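Local coordinates for protein peruvianin-I (Thevetia peruviana, PDB 6ORM) that acts as a cysteine peptidase of the latex, a germin-like protein with proteolytic activity and a cupin fold, at the interface of chains A and B and the interface of chains A and C. Coordinates in Å, arbitrary orientation; residue numbers count along the deposited sequence, not the author numbering. Chains: chain A/B/C, Peruvianin-I.

Contact 1: the interface of chains A and B. Residues chain A 114, 132, 134, 161; chain B 134, 159-161.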
# COMPACT_ATOMS: atom_id res chain seq x y z
N ASN A 114 -19.11 -7.48 18.86
CA ASN A 114 -18.11 -8.25 19.58
C ASN A 114 -18.44 -9.75 19.59
O ASN A 114 -18.31 -10.42 20.61
CB ASN A 114 -17.94 -7.73 21.01
CG ASN A 114 -17.13 -6.45 21.07
OD1 ASN A 114 -16.56 -6.02 20.07
ND2 ASN A 114 -17.07 -5.84 22.25
N GLY A 132 -5.90 -5.50 14.59
CA GLY A 132 -6.49 -4.54 15.50
C GLY A 132 -7.60 -5.08 16.38
O GLY A 132 -8.07 -4.35 17.26
N MET A 134 -9.68 -7.08 19.23
CA MET A 134 -9.47 -7.51 20.60
C MET A 134 -9.37 -9.03 20.67
O MET A 134 -10.18 -9.74 20.07
CB MET A 134 -10.62 -7.00 21.47
CG MET A 134 -10.54 -7.32 22.95
SD MET A 134 -11.81 -6.42 23.86
CE MET A 134 -13.28 -6.95 22.98
N VAL A 161 -6.17 -3.89 26.66
CA VAL A 161 -7.42 -3.20 26.39
C VAL A 161 -8.51 -3.49 27.43
O VAL A 161 -9.46 -2.71 27.54
CB VAL A 161 -7.88 -3.57 24.96
CG1 VAL A 161 -9.22 -4.28 24.96
CG2 VAL A 161 -7.78 -2.37 24.01
N MET B 134 -6.82 2.58 21.46
CA MET B 134 -7.95 2.75 22.35
C MET B 134 -8.18 4.23 22.63
O MET B 134 -7.24 4.97 22.90
CB MET B 134 -7.68 2.00 23.66
CG MET B 134 -8.79 2.04 24.70
SD MET B 134 -8.42 0.89 26.04
CE MET B 134 -6.80 1.46 26.54
N GLN B 159 -15.13 -1.04 17.61
CA GLN B 159 -15.20 -2.07 18.64
C GLN B 159 -15.23 -1.40 20.00
O GLN B 159 -14.39 -0.54 20.28
CB GLN B 159 -14.01 -3.03 18.53
CG GLN B 159 -13.98 -4.14 19.56
CD GLN B 159 -13.25 -5.36 19.05
OE1 GLN B 159 -13.87 -6.40 18.78
NE2 GLN B 159 -11.94 -5.25 18.88
N ILE B 160 -16.17 -1.80 20.85
CA ILE B 160 -16.16 -1.38 22.24
C ILE B 160 -15.20 -2.29 22.99
O ILE B 160 -15.34 -3.52 22.98
CB ILE B 160 -17.56 -1.43 22.87
CG1 ILE B 160 -18.50 -0.45 22.16
CG2 ILE B 160 -17.47 -1.09 24.35
CD1 ILE B 160 -19.93 -0.53 22.67
N VAL B 161 -14.23 -1.68 23.64
CA VAL B 161 -13.09 -2.40 24.18
C VAL B 161 -13.04 -2.39 25.71
O VAL B 161 -12.38 -3.26 26.30
CB VAL B 161 -11.80 -1.81 23.57
CG1 VAL B 161 -10.89 -1.21 24.63
CG2 VAL B 161 -11.13 -2.80 22.61
O HOH W 1 -10.03 -3.26 18.97

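Contact 2: the interface of chains A and C. Residues chain A 122-125; chain C 39-40, 42-43.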
# COMPACT_ATOMS: atom_id res chain seq x y z
N THR A 122 -3.94 -26.85 20.60
CA THR A 122 -2.89 -27.74 21.08
C THR A 122 -1.68 -27.60 20.15
O THR A 122 -1.82 -26.98 19.09
CB THR A 122 -3.40 -29.18 21.15
OG1 THR A 122 -3.58 -29.70 19.83
CG2 THR A 122 -4.72 -29.25 21.91
N PRO A 123 -0.50 -28.12 20.50
CA PRO A 123 0.70 -27.86 19.68
C PRO A 123 0.49 -28.22 18.21
O PRO A 123 -0.03 -29.29 17.89
CB PRO A 123 1.76 -28.75 20.33
CG PRO A 123 1.35 -28.84 21.75
CD PRO A 123 -0.15 -28.89 21.71
N GLY A 124 0.89 -27.31 17.32
CA GLY A 124 0.70 -27.45 15.90
C GLY A 124 -0.42 -26.61 15.34
O GLY A 124 -0.41 -26.28 14.14
N ASP A 125 -1.40 -26.27 16.17
CA ASP A 125 -2.57 -25.51 15.73
C ASP A 125 -2.18 -24.08 15.34
O ASP A 125 -1.27 -23.47 15.90
CB ASP A 125 -3.62 -25.45 16.85
CG ASP A 125 -4.58 -26.62 16.85
OD1 ASP A 125 -5.06 -27.07 15.76
OD2 ASP A 125 -4.87 -27.10 17.97
N TYR C 39 -6.49 -23.65 12.14
CA TYR C 39 -5.98 -24.55 11.12
C TYR C 39 -5.06 -25.57 11.78
O TYR C 39 -4.12 -25.19 12.48
CB TYR C 39 -5.24 -23.82 10.01
CG TYR C 39 -4.78 -24.73 8.89
CD1 TYR C 39 -5.69 -25.21 7.95
CD2 TYR C 39 -3.46 -25.13 8.79
CE1 TYR C 39 -5.28 -26.05 6.94
CE2 TYR C 39 -3.04 -25.97 7.77
CZ TYR C 39 -3.96 -26.43 6.85
OH TYR C 39 -3.55 -27.27 5.84
N SER C 40 -5.33 -26.85 11.52
CA SER C 40 -4.67 -27.95 12.22
C SER C 40 -3.83 -28.80 11.28
O SER C 40 -3.50 -29.94 11.62
CB SER C 40 -5.71 -28.81 12.94
OG SER C 40 -6.28 -28.11 14.03
N PHE C 42 -0.74 -28.79 10.52
CA PHE C 42 0.60 -29.15 10.99
C PHE C 42 0.62 -30.39 11.86
O PHE C 42 1.70 -30.92 12.14
CB PHE C 42 1.22 -27.98 11.76
CG PHE C 42 1.70 -26.86 10.89
CD1 PHE C 42 1.91 -27.06 9.54
CD2 PHE C 42 1.96 -25.61 11.43
CE1 PHE C 42 2.36 -26.03 8.73
CE2 PHE C 42 2.42 -24.58 10.63
CZ PHE C 42 2.62 -24.79 9.28
N LYS C 43 -0.54 -30.86 12.30
CA LYS C 43 -0.61 -32.10 13.07
C LYS C 43 -0.37 -33.32 12.22
O LYS C 43 -0.10 -34.39 12.78
CB LYS C 43 -1.95 -32.18 13.76
CG LYS C 43 -1.88 -30.97 14.56
CD LYS C 43 -3.15 -30.34 14.89
CE LYS C 43 -2.69 -29.00 15.14
NZ LYS C 43 -2.40 -29.13 16.51
O HOH W 2 -1.57 -26.37 11.85

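Contact 3: the interface of chains A and C. Residues chain A 96, 126; chain C 39, 42, 59, 64, 67, 74.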
# COMPACT_ATOMS: atom_id res chain seq x y z
N LEU A 96 -0.87 -14.23 13.38
CA LEU A 96 -1.04 -15.66 13.12
C LEU A 96 -0.36 -16.41 14.26
O LEU A 96 0.88 -16.41 14.36
CB LEU A 96 -0.46 -16.04 11.76
CG LEU A 96 -0.63 -17.49 11.28
CD1 LEU A 96 -2.09 -17.93 11.37
CD2 LEU A 96 -0.12 -17.62 9.86
N LEU A 126 -2.89 -23.55 14.35
CA LEU A 126 -2.77 -22.16 13.95
C LEU A 126 -4.10 -21.47 14.19
O LEU A 126 -5.16 -22.08 14.08
CB LEU A 126 -2.36 -22.00 12.49
CG LEU A 126 -1.05 -22.64 12.03
CD1 LEU A 126 -0.99 -22.58 10.53
CD2 LEU A 126 0.14 -21.94 12.66
N TYR C 39 -6.49 -23.65 12.14
CA TYR C 39 -5.98 -24.55 11.12
C TYR C 39 -5.06 -25.57 11.78
O TYR C 39 -4.12 -25.19 12.48
CB TYR C 39 -5.24 -23.82 10.01
CG TYR C 39 -4.78 -24.73 8.89
CD1 TYR C 39 -5.69 -25.21 7.95
CD2 TYR C 39 -3.46 -25.13 8.79
CE1 TYR C 39 -5.28 -26.05 6.94
CE2 TYR C 39 -3.04 -25.97 7.77
CZ TYR C 39 -3.96 -26.43 6.85
OH TYR C 39 -3.55 -27.27 5.84
N PHE C 42 -0.74 -28.79 10.52
CA PHE C 42 0.60 -29.15 10.99
C PHE C 42 0.62 -30.39 11.86
O PHE C 42 1.70 -30.92 12.14
CB PHE C 42 1.22 -27.98 11.76
CG PHE C 42 1.70 -26.86 10.89
CD1 PHE C 42 1.91 -27.06 9.54
CD2 PHE C 42 1.96 -25.61 11.43
CE1 PHE C 42 2.36 -26.03 8.73
CE2 PHE C 42 2.42 -24.58 10.63
CZ PHE C 42 2.62 -24.79 9.28
N VAL C 59 0.65 -23.49 4.38
CA VAL C 59 -0.54 -22.84 4.92
C VAL C 59 -0.68 -21.45 4.31
O VAL C 59 -0.32 -20.44 4.93
CB VAL C 59 -0.51 -22.76 6.46
CG1 VAL C 59 -1.89 -22.39 6.99
CG2 VAL C 59 -0.04 -24.08 7.07
N PHE C 64 -5.92 -22.44 4.13
CA PHE C 64 -6.46 -21.86 5.36
C PHE C 64 -7.29 -20.66 4.93
O PHE C 64 -6.80 -19.53 4.91
CB PHE C 64 -5.33 -21.49 6.31
CG PHE C 64 -5.77 -21.06 7.69
CD1 PHE C 64 -7.09 -21.15 8.09
CD2 PHE C 64 -4.83 -20.59 8.60
CE1 PHE C 64 -7.47 -20.75 9.37
CE2 PHE C 64 -5.20 -20.20 9.87
CZ PHE C 64 -6.52 -20.28 10.26
N LEU C 67 -7.17 -16.93 6.15
CA LEU C 67 -6.04 -16.05 5.87
C LEU C 67 -6.36 -15.05 4.77
O LEU C 67 -5.64 -14.05 4.62
CB LEU C 67 -4.81 -16.87 5.48
CG LEU C 67 -4.21 -17.75 6.57
CD1 LEU C 67 -2.97 -18.46 6.05
CD2 LEU C 67 -3.88 -16.92 7.80
N ILE C 74 2.20 -19.10 6.92
CA ILE C 74 3.27 -19.84 7.57
C ILE C 74 3.40 -21.19 6.88
O ILE C 74 2.40 -21.86 6.60
CB ILE C 74 3.05 -20.00 9.09
CG1 ILE C 74 4.29 -20.62 9.73
CG2 ILE C 74 1.82 -20.83 9.39
CD1 ILE C 74 4.31 -20.54 11.24

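Contact 1: the interface of chains A and B
A:Val161 meets its own copy, B:Val161, at the centre of this two-fold contact between cupin subunits of the germin-like family. The two side chains cross at about a right angle, and both methyls of each valine touch both of the other's, most tightly where A:Val161 CG1 and B:Val161 CG2 are pressed to 3.4 Å. Each chi1, at 118°, departs from a staggered value, so the fit may be strained.

Next outward come the methionines, one from each chain. A:Met134 runs extended to its sulfur SD, which lies 3.9 Å from B:Val161 CG2; its bend at chi3 (55°) then carries the terminal methyl CE toward the backbone of B:Ile160. B:Met134 SD repeats the contact against A:Val161 CG2.

On the polar rim, the carboxamide nitrogen ND2 of A:Asn114 donates a nearly straight hydrogen bond, 3.0 Å long, to the main-chain O of B:Ile160. The acceptor lies near the amide plane of A:Asn114, and the donor in the carbonyl plane of B:Ile160. Shortening A:Asn114 to alanine would probably leave that carbonyl without its donor and open a gap beside B:Gln159. The B:Gln159 amide stands turned 60° from that of A:Asn114. As modelled, B:Gln159 OE1 opposes A:Asn114 OD1 at 3.0 Å, a clash of two acceptors, while B:Gln159 NE2 and A:Met134 N, 2.9 Å apart, are both donors. The modelled B:Gln159 amide is therefore doubtful; turned over, it would relieve both pairs. A water 2.8 Å from A:Gly132 O bridges to this amide's end, whichever atom lies there.

Contact 2: the interface of chains A and C
This is a polar, water-bridged patch of a two-fold interface between identical cupin subunits, and it helps to join chains A and C within the deposited hexamer. C:Lys43 reaches across a turn of chain A, crossing the A:Asp125 side chain at about a right angle. Its chain bends at chi4 (-89°), which swings the ammonium group in among backbone carbonyls and a carboxylate. C:Lys43 NZ donates to A:Pro123 O at 2.7 Å, approaching from well above the carbonyl plane rather than along a lone pair. A longer, weak bond to A:Thr122 O supplements it, and a salt bridge joins C:Lys43 NZ to A:Asp125 OD1 at 3.4 Å.

The carboxylate is itself positioned from within chain A: the backbone N of A:Thr122 donates over 2.8 Å, almost straight, to A:Asp125 OD2, which accepts on its anti lone pair, the one away from OD1. That second-shell bond is likely to limit rotation of the group and present OD1 to chain C. The hydroxyl of C:Ser40 also lies beside OD1, but too close in the model for its geometry to be trusted.

A water bridges the chains, lying 2.6 Å from A:Gly124 O and also contacting C:Tyr39 O and the backbone N of C:Phe42. The CB of C:Phe42 packs against the same glycine carbonyl.

In the fold, the chain A turn connects strands 116-121 and 126-129, while C:Lys43 closes the short 3-10 helix 41-43 just beyond strand 38-39.

Contact 3: the interface of chains A and C
A:Leu126 and C:Tyr39 form an antiparallel beta bridge across the two-fold A–C interface of this germin-like cupin, pairing A:Leu126 N with C:Tyr39 O and C:Tyr39 N with A:Leu126 O, each at 2.8 Å. The bridge joins strand 126-129 of one subunit to strand 38-39 of the other.

From this bridge the A:Leu126 side chain, with CG anti to its carbonyl carbon (chi1 -58°), extends into an apolar pocket of chain C. Its CD1 methyl meets C:Ile74, C:Val59, C:Phe42 and C:Tyr39. A:Leu126 CD1 presses against C:Ile74 CG2 at 3.5 Å, a tight approach, and meets C:Val59 CG1 tip to tip at 3.7 Å. The ring of C:Phe42 borders the same leucine, C:Phe42 CE2 lying 3.9 Å from A:Leu126 CD1 and a similar distance from A:Leu126 CD2. C:Tyr39 adds its ring atom CD2, so the residue that pairs through its backbone also lines the pocket.

A:Leu96, on strand 95-101, extends the apolar surface with both of its branches. A:Leu96 CD2 rests 3.8 Å from C:Ile74 CG2, so one isoleucine methyl serves both leucines of chain A. A:Leu96 CD1 faces C:Leu67 CD2, the two side chains crossing at about a right angle, and also C:Phe64 CE2, at 4.1 Å; here the leucine and the phenylalanine lie alongside one another, pointing opposite ways. The C:Phe64 ring is backed within its own chain by C:Tyr39 CB, which stands 3.4 Å above the ring plane, over its centre, and helps to fix the aromatic wall.

Contacts 2 and 3 are neighbouring parts of one A–C interface, their C-alpha centres about 9 Å apart, and they share C:Tyr39 and C:Phe42. On chain A, the turn of contact 2 runs directly into strand 126-129 of contact 3, so the polar patch and much of the apolar one come from one continuous stretch of chain A. By the same measure contact 1 lies about 27 Å from contact 2 and 24 Å from contact 3, and joins chain A to a different partner. Two separate two-fold surfaces on each subunit would let subunits link onward into the six-copy deposited assembly, in keeping with the hexamers known for germins.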